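PDB 2A5Z: hypothetical protein SO2946 from Shewanella oneidensis, which is of unknown function but binds magnesium and has a jelly-roll fold resembling a carbohydrate-binding module, so it may recognise a sugar. Local coordinates for residues C[53-58]-C[247-252]; C[76-81]-C[91-96]; C[134-139]-C[228-233]; C[195-200]-C[212-217]. One frame throughout, in Å; residues are numbered along the deposited sequence.

Contact 1: residues C[53-58]-C[247-252]. With MG (magnesium ion), chain F.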
loop_
_atom_site.group_PDB
_atom_site.type_symbol
_atom_site.label_atom_id
_atom_site.label_comp_id
_atom_site.label_asym_id
_atom_site.label_seq_id
_atom_site.Cartn_x
_atom_site.Cartn_y
_atom_site.Cartn_z
ATOM N N TYR C 53 2.212 -10.956 -1.435
ATOM C CA TYR C 53 2.117 -10.148 -2.642
ATOM C C TYR C 53 2.130 -11.047 -3.882
ATOM O O TYR C 53 2.900 -11.997 -3.955
ATOM C CB TYR C 53 3.204 -9.065 -2.686
ATOM C CG TYR C 53 3.090 -8.192 -3.917
ATOM C CD1 TYR C 53 1.899 -7.508 -4.200
ATOM C CD2 TYR C 53 4.151 -8.081 -4.819
ATOM C CE1 TYR C 53 1.774 -6.730 -5.343
ATOM C CE2 TYR C 53 4.035 -7.301 -5.961
ATOM C CZ TYR C 53 2.842 -6.630 -6.208
ATOM O OH TYR C 53 2.718 -5.874 -7.335
ATOM N N ASP C 54 1.248 -10.745 -4.837
ATOM C CA ASP C 54 0.996 -11.605 -5.993
ATOM C C ASP C 54 1.514 -11.011 -7.311
ATOM O O ASP C 54 1.184 -11.505 -8.381
ATOM C CB ASP C 54 -0.515 -11.902 -6.106
ATOM C CG ASP C 54 -0.818 -13.285 -6.685
ATOM O OD1 ASP C 54 0.103 -13.981 -7.147
ATOM O OD2 ASP C 54 -1.999 -13.703 -6.673
ATOM N N PHE C 55 2.287 -9.932 -7.231
ATOM C CA PHE C 55 3.012 -9.381 -8.390
ATOM C C PHE C 55 2.152 -9.042 -9.608
ATOM O O PHE C 55 2.507 -9.371 -10.733
ATOM C CB PHE C 55 4.206 -10.289 -8.751
ATOM C CG PHE C 55 5.249 -10.331 -7.681
ATOM C CD1 PHE C 55 6.320 -9.441 -7.702
ATOM C CD2 PHE C 55 5.133 -11.226 -6.616
ATOM C CE1 PHE C 55 7.282 -9.458 -6.693
ATOM C CE2 PHE C 55 6.079 -11.255 -5.600
ATOM C CZ PHE C 55 7.160 -10.369 -5.633
HETATM N N MSE C 56 1.034 -8.358 -9.370
HETATM C CA MSE C 56 0.151 -7.909 -10.449
HETATM C C MSE C 56 0.271 -6.412 -10.743
HETATM O O MSE C 56 -0.193 -5.954 -11.785
HETATM C CB MSE C 56 -1.317 -8.299 -10.166
HETATM C CG MSE C 56 -2.085 -7.334 -9.242
HETATM SE SE MSE C 56 -1.643 -7.394 -7.490
HETATM C CE MSE C 56 -2.644 -8.761 -6.946
HETATM N N MSE C 57 0.888 -5.659 -9.827
HETATM C CA MSE C 57 0.989 -4.200 -9.955
HETATM C C MSE C 57 2.051 -3.775 -10.973
HETATM O O MSE C 57 3.059 -4.466 -11.172
HETATM C CB MSE C 57 1.293 -3.523 -8.604
HETATM C CG MSE C 57 0.340 -3.852 -7.446
HETATM SE SE MSE C 57 0.813 -3.027 -5.884
HETATM C CE MSE C 57 0.743 -1.327 -6.438
ATOM N N HIS C 58 1.792 -2.643 -11.625
ATOM C CA HIS C 58 2.778 -1.926 -12.438
ATOM C C HIS C 58 4.001 -1.703 -11.538
ATOM O O HIS C 58 3.860 -1.199 -10.418
ATOM C CB HIS C 58 2.137 -0.603 -12.879
ATOM C CG HIS C 58 2.978 0.241 -13.790
ATOM N ND1 HIS C 58 3.493 -0.224 -14.983
ATOM C CD2 HIS C 58 3.333 1.547 -13.711
ATOM C CE1 HIS C 58 4.151 0.753 -15.585
ATOM N NE2 HIS C 58 4.064 1.839 -14.837
ATOM N N ASP C 247 5.944 -15.197 -8.971
ATOM C CA ASP C 247 4.489 -15.131 -9.033
ATOM C C ASP C 247 3.948 -14.606 -7.695
ATOM O O ASP C 247 3.122 -13.709 -7.658
ATOM C CB ASP C 247 3.946 -16.547 -9.312
ATOM C CG ASP C 247 2.420 -16.646 -9.244
ATOM O OD1 ASP C 247 1.732 -15.645 -9.482
ATOM O OD2 ASP C 247 1.895 -17.752 -8.972
ATOM N N LEU C 248 4.454 -15.147 -6.594
ATOM C CA LEU C 248 3.782 -15.003 -5.315
ATOM C C LEU C 248 4.745 -15.268 -4.167
ATOM O O LEU C 248 5.549 -16.202 -4.226
ATOM C CB LEU C 248 2.600 -15.991 -5.261
ATOM C CG LEU C 248 1.747 -16.240 -4.012
ATOM C CD1 LEU C 248 1.140 -14.954 -3.497
ATOM C CD2 LEU C 248 0.652 -17.247 -4.330
ATOM N N ILE C 249 4.656 -14.436 -3.132
ATOM C CA ILE C 249 5.385 -14.658 -1.890
ATOM C C ILE C 249 4.410 -14.501 -0.722
ATOM O O ILE C 249 3.495 -13.687 -0.792
ATOM C CB ILE C 249 6.632 -13.711 -1.764
ATOM C CG1 ILE C 249 7.533 -14.133 -0.591
ATOM C CG2 ILE C 249 6.223 -12.224 -1.710
ATOM C CD1 ILE C 249 8.930 -13.500 -0.611
ATOM N N GLU C 250 4.597 -15.298 0.326
ATOM C CA GLU C 250 3.758 -15.242 1.526
ATOM C C GLU C 250 4.632 -15.298 2.781
ATOM O O GLU C 250 5.560 -16.098 2.849
ATOM C CB GLU C 250 2.753 -16.401 1.515
ATOM C CG GLU C 250 1.954 -16.564 2.801
ATOM C CD GLU C 250 1.214 -17.902 2.870
ATOM O OE1 GLU C 250 -0.005 -17.933 2.590
ATOM O OE2 GLU C 250 1.858 -18.924 3.195
ATOM N N PHE C 251 4.330 -14.438 3.755
ATOM C CA PHE C 251 4.982 -14.426 5.074
ATOM C C PHE C 251 3.953 -14.733 6.163
ATOM O O PHE C 251 2.900 -14.087 6.216
ATOM C CB PHE C 251 5.588 -13.046 5.374
ATOM C CG PHE C 251 6.805 -12.716 4.557
ATOM C CD1 PHE C 251 8.073 -12.858 5.094
ATOM C CD2 PHE C 251 6.680 -12.248 3.253
ATOM C CE1 PHE C 251 9.211 -12.545 4.338
ATOM C CE2 PHE C 251 7.807 -11.938 2.481
ATOM C CZ PHE C 251 9.071 -12.093 3.025
ATOM N N LYS C 252 4.257 -15.696 7.031
ATOM C CA LYS C 252 3.453 -15.910 8.250
ATOM C C LYS C 252 4.272 -16.273 9.483
ATOM O O LYS C 252 5.179 -17.105 9.417
ATOM C CB LYS C 252 2.311 -16.914 8.045
ATOM C CG LYS C 252 2.640 -18.140 7.258
ATOM C CD LYS C 252 1.363 -18.969 7.017
ATOM C CE LYS C 252 1.695 -20.247 6.270
ATOM N NZ LYS C 252 0.527 -21.183 6.136
HETATM MG MG MG F . 1.346 -13.605 -8.877
#
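Asp54 and Asp247 meet around a magnesium ion, each chelating it through its main-chain O and its carboxylate OD1. The magnesium lies 2.2 Å from both Asp54 OD1 and Asp247 OD1, and the two carbonyl bonds are as short. In Asp247, chi1 (173°) puts CG beside the carbonyl carbon, which leaves OD1 and O close enough to chelate one ion. Asp54 OD1 and Asp247 OD1 lie 3.3 Å apart, a closeness the shared cation probably makes tolerable. Carbonyl oxygens of Phe88 and Gly89 bring the ligands to six. The outer oxygens are used as well: Asp54 OD2 and Asp247 OD2 both form salt bridges to Arg259 of a second subunit, and His87 ND1 is hydrogen-bonded to Asp247 OD2.

Beside the ion, Phe55 turns its ring edge inward, CD2 lying 3.4 Å from Asp247 O and CE2 touching Ile249 CG2. One face of this ring has Tyr53 CD2 over its centre, 3.6 Å above the plane. Tyr53 OH accepts a bond from Met57 N. The main chains pair antiparallel, Tyr53 N to Ile249 O and Ile249 N to Tyr53 O, both 3.1 Å. Asp247 and Leu248 form a classic beta bulge opposite Tyr123.

An all-oxygen shell with two carboxylates suits a hard cation such as magnesium, and the ion and Arg259 together would offset the aspartates' negative charge.

Contact 2: residues C[76-81]-C[91-96]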
loop_
_atom_site.group_PDB
_atom_site.type_symbol
_atom_site.label_atom_id
_atom_site.label_comp_id
_atom_site.label_asym_id
_atom_site.label_seq_id
_atom_site.Cartn_x
_atom_site.Cartn_y
_atom_site.Cartn_z
ATOM N N ILE C 76 18.693 -3.489 -12.251
ATOM C CA ILE C 76 18.097 -4.765 -12.632
ATOM C C ILE C 76 16.888 -4.492 -13.530
ATOM O O ILE C 76 16.148 -3.520 -13.323
ATOM C CB ILE C 76 17.667 -5.590 -11.382
ATOM C CG1 ILE C 76 17.301 -7.030 -11.752
ATOM C CG2 ILE C 76 16.509 -4.905 -10.647
ATOM C CD1 ILE C 76 18.504 -7.930 -12.046
ATOM N N SER C 77 16.693 -5.345 -14.523
ATOM C CA SER C 77 15.650 -5.115 -15.493
ATOM C C SER C 77 14.388 -5.894 -15.124
ATOM O O SER C 77 14.295 -7.101 -15.349
ATOM C CB SER C 77 16.154 -5.468 -16.891
ATOM O OG SER C 77 15.182 -5.162 -17.857
ATOM N N LEU C 78 13.422 -5.206 -14.526
ATOM C CA LEU C 78 12.131 -5.827 -14.271
ATOM C C LEU C 78 11.341 -5.790 -15.570
ATOM O O LEU C 78 11.066 -4.717 -16.102
ATOM C CB LEU C 78 11.377 -5.129 -13.134
ATOM C CG LEU C 78 12.069 -4.951 -11.771
ATOM C CD1 LEU C 78 11.091 -4.336 -10.779
ATOM C CD2 LEU C 78 12.633 -6.262 -11.225
ATOM N N GLN C 79 11.020 -6.971 -16.095
ATOM C CA GLN C 79 10.268 -7.094 -17.348
ATOM C C GLN C 79 8.783 -6.820 -17.123
ATOM O O GLN C 79 8.348 -6.625 -15.985
ATOM C CB GLN C 79 10.465 -8.486 -17.943
ATOM C CG GLN C 79 11.917 -8.855 -18.184
ATOM C CD GLN C 79 12.553 -8.016 -19.277
ATOM O OE1 GLN C 79 12.280 -8.215 -20.458
ATOM N NE2 GLN C 79 13.407 -7.075 -18.885
ATOM N N ASN C 80 8.012 -6.796 -18.205
ATOM C CA ASN C 80 6.569 -6.605 -18.109
ATOM C C ASN C 80 5.891 -7.696 -17.302
ATOM O O ASN C 80 6.203 -8.876 -17.462
ATOM C CB ASN C 80 5.937 -6.559 -19.489
ATOM C CG ASN C 80 6.237 -5.278 -20.215
ATOM O OD1 ASN C 80 6.835 -5.293 -21.286
ATOM N ND2 ASN C 80 5.826 -4.159 -19.637
ATOM N N ILE C 81 4.964 -7.280 -16.440
ATOM C CA ILE C 81 4.096 -8.203 -15.711
ATOM C C ILE C 81 3.281 -9.032 -16.697
ATOM O O ILE C 81 2.780 -8.524 -17.706
ATOM C CB ILE C 81 3.155 -7.451 -14.718
ATOM C CG1 ILE C 81 3.967 -6.620 -13.707
ATOM C CG2 ILE C 81 2.193 -8.421 -14.003
ATOM C CD1 ILE C 81 4.902 -7.432 -12.793
ATOM N N GLN C 91 6.335 -11.510 -12.171
ATOM C CA GLN C 91 7.405 -10.554 -12.432
ATOM C C GLN C 91 8.655 -11.279 -12.943
ATOM O O GLN C 91 9.380 -11.893 -12.149
ATOM C CB GLN C 91 7.730 -9.747 -11.159
ATOM C CG GLN C 91 8.883 -8.754 -11.298
ATOM C CD GLN C 91 8.596 -7.651 -12.287
ATOM O OE1 GLN C 91 8.964 -7.745 -13.459
ATOM N NE2 GLN C 91 7.923 -6.608 -11.835
ATOM N N PRO C 92 8.894 -11.231 -14.273
ATOM C CA PRO C 92 10.134 -11.751 -14.839
ATOM C C PRO C 92 11.258 -10.742 -14.641
ATOM O O PRO C 92 11.012 -9.523 -14.623
ATOM C CB PRO C 92 9.813 -11.908 -16.331
ATOM C CG PRO C 92 8.346 -11.613 -16.466
ATOM C CD PRO C 92 8.017 -10.711 -15.329
ATOM N N ILE C 93 12.480 -11.248 -14.498
ATOM C CA ILE C 93 13.617 -10.420 -14.093
ATOM C C ILE C 93 14.822 -10.729 -14.990
ATOM O O ILE C 93 15.128 -11.894 -15.253
ATOM C CB ILE C 93 13.939 -10.628 -12.570
ATOM C CG1 ILE C 93 12.718 -10.263 -11.709
ATOM C CG2 ILE C 93 15.150 -9.807 -12.127
ATOM C CD1 ILE C 93 12.658 -10.967 -10.351
ATOM N N VAL C 94 15.483 -9.681 -15.481
ATOM C CA VAL C 94 16.612 -9.832 -16.402
ATOM C C VAL C 94 17.817 -9.008 -15.923
ATOM O O VAL C 94 17.665 -7.906 -15.379
ATOM C CB VAL C 94 16.191 -9.498 -17.872
ATOM C CG1 VAL C 94 17.384 -9.413 -18.811
ATOM C CG2 VAL C 94 15.216 -10.536 -18.394
ATOM N N SER C 95 19.012 -9.571 -16.098
ATOM C CA SER C 95 20.256 -8.930 -15.690
ATOM C C SER C 95 20.540 -7.639 -16.465
ATOM O O SER C 95 19.975 -7.402 -17.533
ATOM C CB SER C 95 21.426 -9.897 -15.864
ATOM O OG SER C 95 21.701 -10.132 -17.234
ATOM N N SER C 96 21.420 -6.814 -15.906
ATOM C CA SER C 96 21.854 -5.577 -16.540
ATOM C C SER C 96 23.362 -5.620 -16.773
ATOM O O SER C 96 23.997 -6.680 -16.653
ATOM C CB SER C 96 21.498 -4.390 -15.648
ATOM O OG SER C 96 22.207 -4.476 -14.425
#
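Ser77 and Val94 form the hydrogen-bonded pair of a short two-stranded antiparallel sheet, a ribbon at the margin of the jelly roll, made by strand 77-78 and the end of strand 90-94. On its other edge the segment 91-96 makes backbone bonds to Ile241, Leu243 and Ile246, which tie the ribbon to the rest of the fold. Ser77 N donates to Val94 O at 2.9 Å, and Val94 N returns a bond to Ser77 O. Two residues on, Gln79 N reaches Pro92 O at 2.9 Å; proline has no N-H to give but suits a place where its carbonyl does the pairing.

Leu78 and Ile93 form the non-hydrogen-bonded pair. Their side chains lie side by side and point the same way, Leu78 CD2 at 4.0 Å from Ile93 CG1, and both pack on Phe103 of strand 102-107, so branched apolar residues fit this inner side. Ile76 joins them: its CG1 comes within 3.5 Å of Ile93 CG2, while Ile76 CD1 lies 3.4 Å from Val94 O.

The side carrying Ser77 and Val94 is less buried. Here Gln79 CG, anti to the carbonyl carbon (chi1 -56°), touches Val94 CG2 at 3.7 Å, and a bend at chi2 (-67°) brings CD and the amide end beside Val94 too. Farther along, the side chains of Ile81 and Gln91 cross at about a right angle, with Ile81 CD1 doing the touching. Pro92 CD lies 3.3 Å from Asn80 O and Pro92 CB 3.8 Å from Gln79 CB.

Contact 3: residues C[134-139]-C[228-233]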
loop_
_atom_site.group_PDB
_atom_site.type_symbol
_atom_site.label_atom_id
_atom_site.label_comp_id
_atom_site.label_asym_id
_atom_site.label_seq_id
_atom_site.Cartn_x
_atom_site.Cartn_y
_atom_site.Cartn_z
ATOM N N GLN C 134 23.650 -16.914 -12.566
ATOM C CA GLN C 134 22.406 -16.864 -11.794
ATOM C C GLN C 134 22.584 -17.335 -10.345
ATOM O O GLN C 134 23.075 -18.441 -10.092
ATOM C CB GLN C 134 21.295 -17.669 -12.477
ATOM C CG GLN C 134 20.944 -17.222 -13.888
ATOM C CD GLN C 134 20.287 -18.321 -14.716
ATOM O OE1 GLN C 134 20.239 -19.488 -14.311
ATOM N NE2 GLN C 134 19.783 -17.953 -15.891
ATOM N N LEU C 135 22.178 -16.476 -9.407
ATOM C CA LEU C 135 22.152 -16.795 -7.978
ATOM C C LEU C 135 20.834 -16.319 -7.380
ATOM O O LEU C 135 20.524 -15.123 -7.408
ATOM C CB LEU C 135 23.348 -16.164 -7.231
ATOM C CG LEU C 135 23.413 -16.233 -5.688
ATOM C CD1 LEU C 135 23.568 -17.662 -5.163
ATOM C CD2 LEU C 135 24.537 -15.375 -5.153
ATOM N N THR C 136 20.064 -17.266 -6.860
ATOM C CA THR C 136 18.794 -16.986 -6.209
ATOM C C THR C 136 18.775 -17.629 -4.821
ATOM O O THR C 136 19.341 -18.705 -4.626
ATOM C CB THR C 136 17.611 -17.514 -7.065
ATOM O OG1 THR C 136 17.710 -16.967 -8.383
ATOM C CG2 THR C 136 16.270 -17.114 -6.475
ATOM N N VAL C 137 18.150 -16.948 -3.860
ATOM C CA VAL C 137 17.993 -17.465 -2.500
ATOM C C VAL C 137 16.550 -17.293 -2.020
ATOM O O VAL C 137 15.948 -16.235 -2.200
ATOM C CB VAL C 137 18.935 -16.761 -1.474
ATOM C CG1 VAL C 137 18.840 -17.442 -0.103
ATOM C CG2 VAL C 137 20.378 -16.782 -1.953
ATOM N N ILE C 138 16.001 -18.352 -1.433
ATOM C CA ILE C 138 14.785 -18.250 -0.640
ATOM C C ILE C 138 15.219 -18.476 0.817
ATOM O O ILE C 138 15.566 -19.586 1.213
ATOM C CB ILE C 138 13.666 -19.219 -1.132
ATOM C CG1 ILE C 138 13.186 -18.810 -2.529
ATOM C CG2 ILE C 138 12.467 -19.177 -0.203
ATOM C CD1 ILE C 138 13.210 -19.936 -3.547
ATOM N N GLY C 139 15.245 -17.389 1.581
ATOM C CA GLY C 139 15.746 -17.392 2.948
ATOM C C GLY C 139 16.306 -16.029 3.303
ATOM O O GLY C 139 15.848 -15.015 2.778
ATOM N N ILE C 228 14.839 -11.051 4.720
ATOM C CA ILE C 228 14.442 -12.454 4.563
ATOM C C ILE C 228 13.295 -12.575 3.544
ATOM O O ILE C 228 12.327 -11.820 3.601
ATOM C CB ILE C 228 14.137 -13.153 5.949
ATOM C CG1 ILE C 228 13.846 -14.653 5.771
ATOM C CG2 ILE C 228 13.040 -12.404 6.766
ATOM C CD1 ILE C 228 14.060 -15.484 7.043
ATOM N N GLY C 229 13.437 -13.491 2.585
ATOM C CA GLY C 229 12.437 -13.656 1.538
ATOM C C GLY C 229 12.993 -14.275 0.265
ATOM O O GLY C 229 13.591 -15.349 0.297
ATOM N N PHE C 230 12.797 -13.581 -0.853
ATOM C CA PHE C 230 13.254 -14.030 -2.167
ATOM C C PHE C 230 14.220 -13.008 -2.743
ATOM O O PHE C 230 13.930 -11.808 -2.750
ATOM C CB PHE C 230 12.046 -14.204 -3.106
ATOM C CG PHE C 230 12.400 -14.323 -4.576
ATOM C CD1 PHE C 230 12.720 -15.555 -5.135
ATOM C CD2 PHE C 230 12.388 -13.197 -5.405
ATOM C CE1 PHE C 230 13.033 -15.667 -6.498
ATOM C CE2 PHE C 230 12.699 -13.304 -6.780
ATOM C CZ PHE C 230 13.018 -14.546 -7.318
ATOM N N LYS C 231 15.368 -13.481 -3.220
ATOM C CA LYS C 231 16.311 -12.614 -3.906
ATOM C C LYS C 231 16.898 -13.342 -5.107
ATOM O O LYS C 231 17.384 -14.462 -4.975
ATOM C CB LYS C 231 17.433 -12.167 -2.960
ATOM C CG LYS C 231 18.361 -11.105 -3.550
ATOM C CD LYS C 231 19.501 -10.773 -2.605
ATOM C CE LYS C 231 20.416 -9.742 -3.225
ATOM N NZ LYS C 231 21.721 -9.629 -2.525
ATOM N N THR C 232 16.859 -12.703 -6.268
ATOM C CA THR C 232 17.500 -13.257 -7.456
ATOM C C THR C 232 18.486 -12.229 -7.989
ATOM O O THR C 232 18.225 -11.027 -7.940
ATOM C CB THR C 232 16.470 -13.730 -8.516
ATOM O OG1 THR C 232 17.095 -14.634 -9.434
ATOM C CG2 THR C 232 15.840 -12.554 -9.275
ATOM N N GLN C 233 19.620 -12.715 -8.482
ATOM C CA GLN C 233 20.796 -11.880 -8.702
ATOM C C GLN C 233 21.641 -12.383 -9.865
ATOM O O GLN C 233 21.713 -13.594 -10.122
ATOM C CB GLN C 233 21.662 -11.895 -7.443
ATOM C CG GLN C 233 22.778 -10.853 -7.408
ATOM C CD GLN C 233 23.382 -10.727 -6.033
ATOM O OE1 GLN C 233 23.556 -11.722 -5.335
ATOM N NE2 GLN C 233 23.688 -9.502 -5.624
#
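Thr136 and Thr232 stand side by side, pointing the same way, and their OG1 atoms share a hydrogen bond of 2.6 Å. Thr136 CG2, anti to its backbone N, comes to 3.5 Å from Phe230 CE1, the two side chains crossing obliquely. Ile138 CG1 touches the edge of the same ring near its plane, 4.2 Å from CD1. Thr136 thus serves two purposes: its hydroxyl pairs within a buried contact while its methyl packs on the aromatic.

These side chains ride on an antiparallel ladder of the jelly roll, with strands 134-137 and 230-233 running 173° apart. Val137 N bonds Lys231 O at 2.8 Å and Lys231 N bonds Val137 O; Gly139 and Gly229 exchange a further pair. Both glycines lie where the chain turns a corner, at backbone angles that would jam a CB against the preceding carbonyl O. The bond from Gln233 N to Leu135 O is weak.

Farther out, the Ile244 N bond to Thr232 OG1 positions that hydroxyl. Val122 of strand 119-125 packs on Ile138 and Phe230. On the opposite face, with Leu135 and Val137, the extended Lys231 has its NZ held by the carbonyls of Ser142 and Gly144, while Gln233 NE2 bonds Asn100 O.

Contact 4: residues C[195-200]-C[212-217]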
loop_
_atom_site.group_PDB
_atom_site.type_symbol
_atom_site.label_atom_id
_atom_site.label_comp_id
_atom_site.label_asym_id
_atom_site.label_seq_id
_atom_site.Cartn_x
_atom_site.Cartn_y
_atom_site.Cartn_z
ATOM N N ASP C 195 16.621 -21.105 15.707
ATOM C CA ASP C 195 17.129 -20.272 14.601
ATOM C C ASP C 195 17.798 -21.072 13.486
ATOM O O ASP C 195 18.395 -20.501 12.575
ATOM C CB ASP C 195 18.011 -19.099 15.078
ATOM C CG ASP C 195 17.708 -17.786 14.329
ATOM O OD1 ASP C 195 16.620 -17.655 13.721
ATOM O OD2 ASP C 195 18.558 -16.866 14.367
ATOM N N ARG C 196 17.685 -22.394 13.557
ATOM C CA ARG C 196 17.985 -23.235 12.417
ATOM C C ARG C 196 16.837 -23.062 11.435
ATOM O O ARG C 196 15.861 -22.374 11.739
ATOM C CB ARG C 196 18.121 -24.698 12.833
ATOM C CG ARG C 196 19.304 -24.989 13.750
ATOM C CD ARG C 196 19.505 -26.495 13.954
ATOM N NE ARG C 196 18.342 -27.152 14.543
ATOM C CZ ARG C 196 17.694 -28.186 14.009
ATOM N NH1 ARG C 196 18.088 -28.730 12.860
ATOM N NH2 ARG C 196 16.654 -28.698 14.644
ATOM N N PHE C 197 16.951 -23.671 10.260
ATOM C CA PHE C 197 15.904 -23.577 9.248
ATOM C C PHE C 197 15.689 -24.895 8.516
ATOM O O PHE C 197 16.579 -25.754 8.458
ATOM C CB PHE C 197 16.212 -22.461 8.245
ATOM C CG PHE C 197 17.395 -22.748 7.350
ATOM C CD1 PHE C 197 17.241 -23.482 6.177
ATOM C CD2 PHE C 197 18.666 -22.287 7.682
ATOM C CE1 PHE C 197 18.325 -23.753 5.357
ATOM C CE2 PHE C 197 19.750 -22.548 6.854
ATOM C CZ PHE C 197 19.578 -23.285 5.693
ATOM N N LYS C 198 14.495 -25.039 7.961
ATOM C CA LYS C 198 14.190 -26.112 7.037
ATOM C C LYS C 198 13.667 -25.489 5.756
ATOM O O LYS C 198 12.820 -24.590 5.803
ATOM C CB LYS C 198 13.157 -27.068 7.643
ATOM C CG LYS C 198 12.747 -28.219 6.725
ATOM C CD LYS C 198 11.972 -29.284 7.478
ATOM C CE LYS C 198 11.876 -30.548 6.630
ATOM N NZ LYS C 198 11.529 -31.756 7.433
ATOM N N VAL C 199 14.201 -25.932 4.618
ATOM C CA VAL C 199 13.658 -25.543 3.310
ATOM C C VAL C 199 13.110 -26.757 2.580
ATOM O O VAL C 199 13.694 -27.845 2.633
ATOM C CB VAL C 199 14.676 -24.805 2.380
ATOM C CG1 VAL C 199 14.879 -23.366 2.839
ATOM C CG2 VAL C 199 16.000 -25.552 2.291
ATOM N N THR C 200 11.983 -26.563 1.908
ATOM C CA THR C 200 11.377 -27.625 1.117
ATOM C C THR C 200 11.016 -27.089 -0.251
ATOM O O THR C 200 10.358 -26.048 -0.363
ATOM C CB THR C 200 10.130 -28.205 1.809
ATOM O OG1 THR C 200 10.485 -28.627 3.127
ATOM C CG2 THR C 200 9.582 -29.402 1.036
ATOM N N TYR C 212 15.793 -29.757 2.991
ATOM C CA TYR C 212 17.031 -29.662 3.758
ATOM C C TYR C 212 16.736 -28.999 5.095
ATOM O O TYR C 212 16.059 -27.979 5.131
ATOM C CB TYR C 212 18.068 -28.840 2.989
ATOM C CG TYR C 212 19.381 -28.668 3.714
ATOM C CD1 TYR C 212 20.351 -29.662 3.666
ATOM C CD2 TYR C 212 19.658 -27.506 4.444
ATOM C CE1 TYR C 212 21.562 -29.522 4.332
ATOM C CE2 TYR C 212 20.879 -27.351 5.111
ATOM C CZ TYR C 212 21.821 -28.375 5.044
ATOM O OH TYR C 212 23.035 -28.262 5.685
ATOM N N THR C 213 17.232 -29.596 6.181
ATOM C CA THR C 213 17.197 -28.988 7.513
ATOM C C THR C 213 18.625 -28.659 7.949
ATOM O O THR C 213 19.499 -29.530 7.959
ATOM C CB THR C 213 16.536 -29.925 8.563
ATOM O OG1 THR C 213 15.246 -30.323 8.100
ATOM C CG2 THR C 213 16.360 -29.212 9.904
ATOM N N SER C 214 18.862 -27.402 8.308
ATOM C CA SER C 214 20.202 -26.964 8.693
ATOM C C SER C 214 20.704 -27.593 10.006
ATOM O O SER C 214 19.913 -27.996 10.863
ATOM C CB SER C 214 20.275 -25.432 8.746
ATOM O OG SER C 214 19.680 -24.917 9.924
ATOM N N THR C 215 22.027 -27.693 10.131
ATOM C CA THR C 215 22.678 -28.107 11.368
ATOM C C THR C 215 22.937 -26.872 12.225
ATOM O O THR C 215 22.623 -26.855 13.415
ATOM C CB THR C 215 24.003 -28.868 11.086
ATOM O OG1 THR C 215 23.713 -30.105 10.419
ATOM C CG2 THR C 215 24.753 -29.177 12.380
ATOM N N ALA C 216 23.497 -25.839 11.605
ATOM C CA ALA C 216 23.797 -24.594 12.289
ATOM C C ALA C 216 22.668 -23.582 12.099
ATOM O O ALA C 216 21.807 -23.752 11.226
ATOM C CB ALA C 216 25.109 -24.033 11.787
ATOM N N ALA C 217 22.681 -22.530 12.920
ATOM C CA ALA C 217 21.684 -21.464 12.833
ATOM C C ALA C 217 21.823 -20.688 11.523
ATOM O O ALA C 217 22.930 -20.533 10.999
ATOM C CB ALA C 217 21.808 -20.531 14.017
#
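Ser214 CB lies over one face of the Phe197 ring, 3.7 Å from its centroid and 21° off the normal, a CH-pi contact. The Phe189 ring also meets that of Phe197, their planes about 15° apart. Phe197 CE1 meets the edge of the Tyr212 ring at CD2, 4.1 Å away. The Arg196 guanidinium takes Ser214 O at its edge, in plane: NH1 donates to it at 2.8 Å, nearly along the C=O axis. A bend at chi3 (-60°) swings NE round, and NE forms a salt bridge to Asp194.

Serine suits position 214 because it is small enough to sit on the ring and its hydroxyl works twice. Ser214 OG accepts from Phe197 N at 3.0 Å and donates to Ala216 O at 2.8 Å. Ser214 N bonds Phe197 O, and Val199 and Tyr212 exchange two more backbone bonds. On the other side, extended Lys198 passes Thr213, CD coming within 3.5 Å of OG1. Tyr212 OH is hydrogen-bonded to Glu172, outside the two segments.

The two segments are the open end of a beta hairpin, strands 197-203 and 208-213, the latter an outermost strand, within this chain, of the jelly roll's six-stranded sheet.

Overall arrangement
The magnesium ion lies in contact 1. Contact 2 adjoins it: Ile81 CG2 touches Phe55 O at 3.4 Å, and Phe55 CD1 lies 3.7 Å from Gln91 CB, with the Ile81 side chain about 7 Å from the ion. Both contacts also meet the second subunit. Contact 3 lies deeper, its centre about 7 Å from that of the chain. Ile249 CD1 of contact 1 and Ile93 CD1 of contact 2 both pack against its strand 230-234, whose Phe230 side chain is about 12 Å from the magnesium. Contact 4 shares the six-stranded sheet with contact 1, yet their centres are about 24 Å apart; it meets contact 3, where Ile138 O lies 4.2 Å from Val199 CG1.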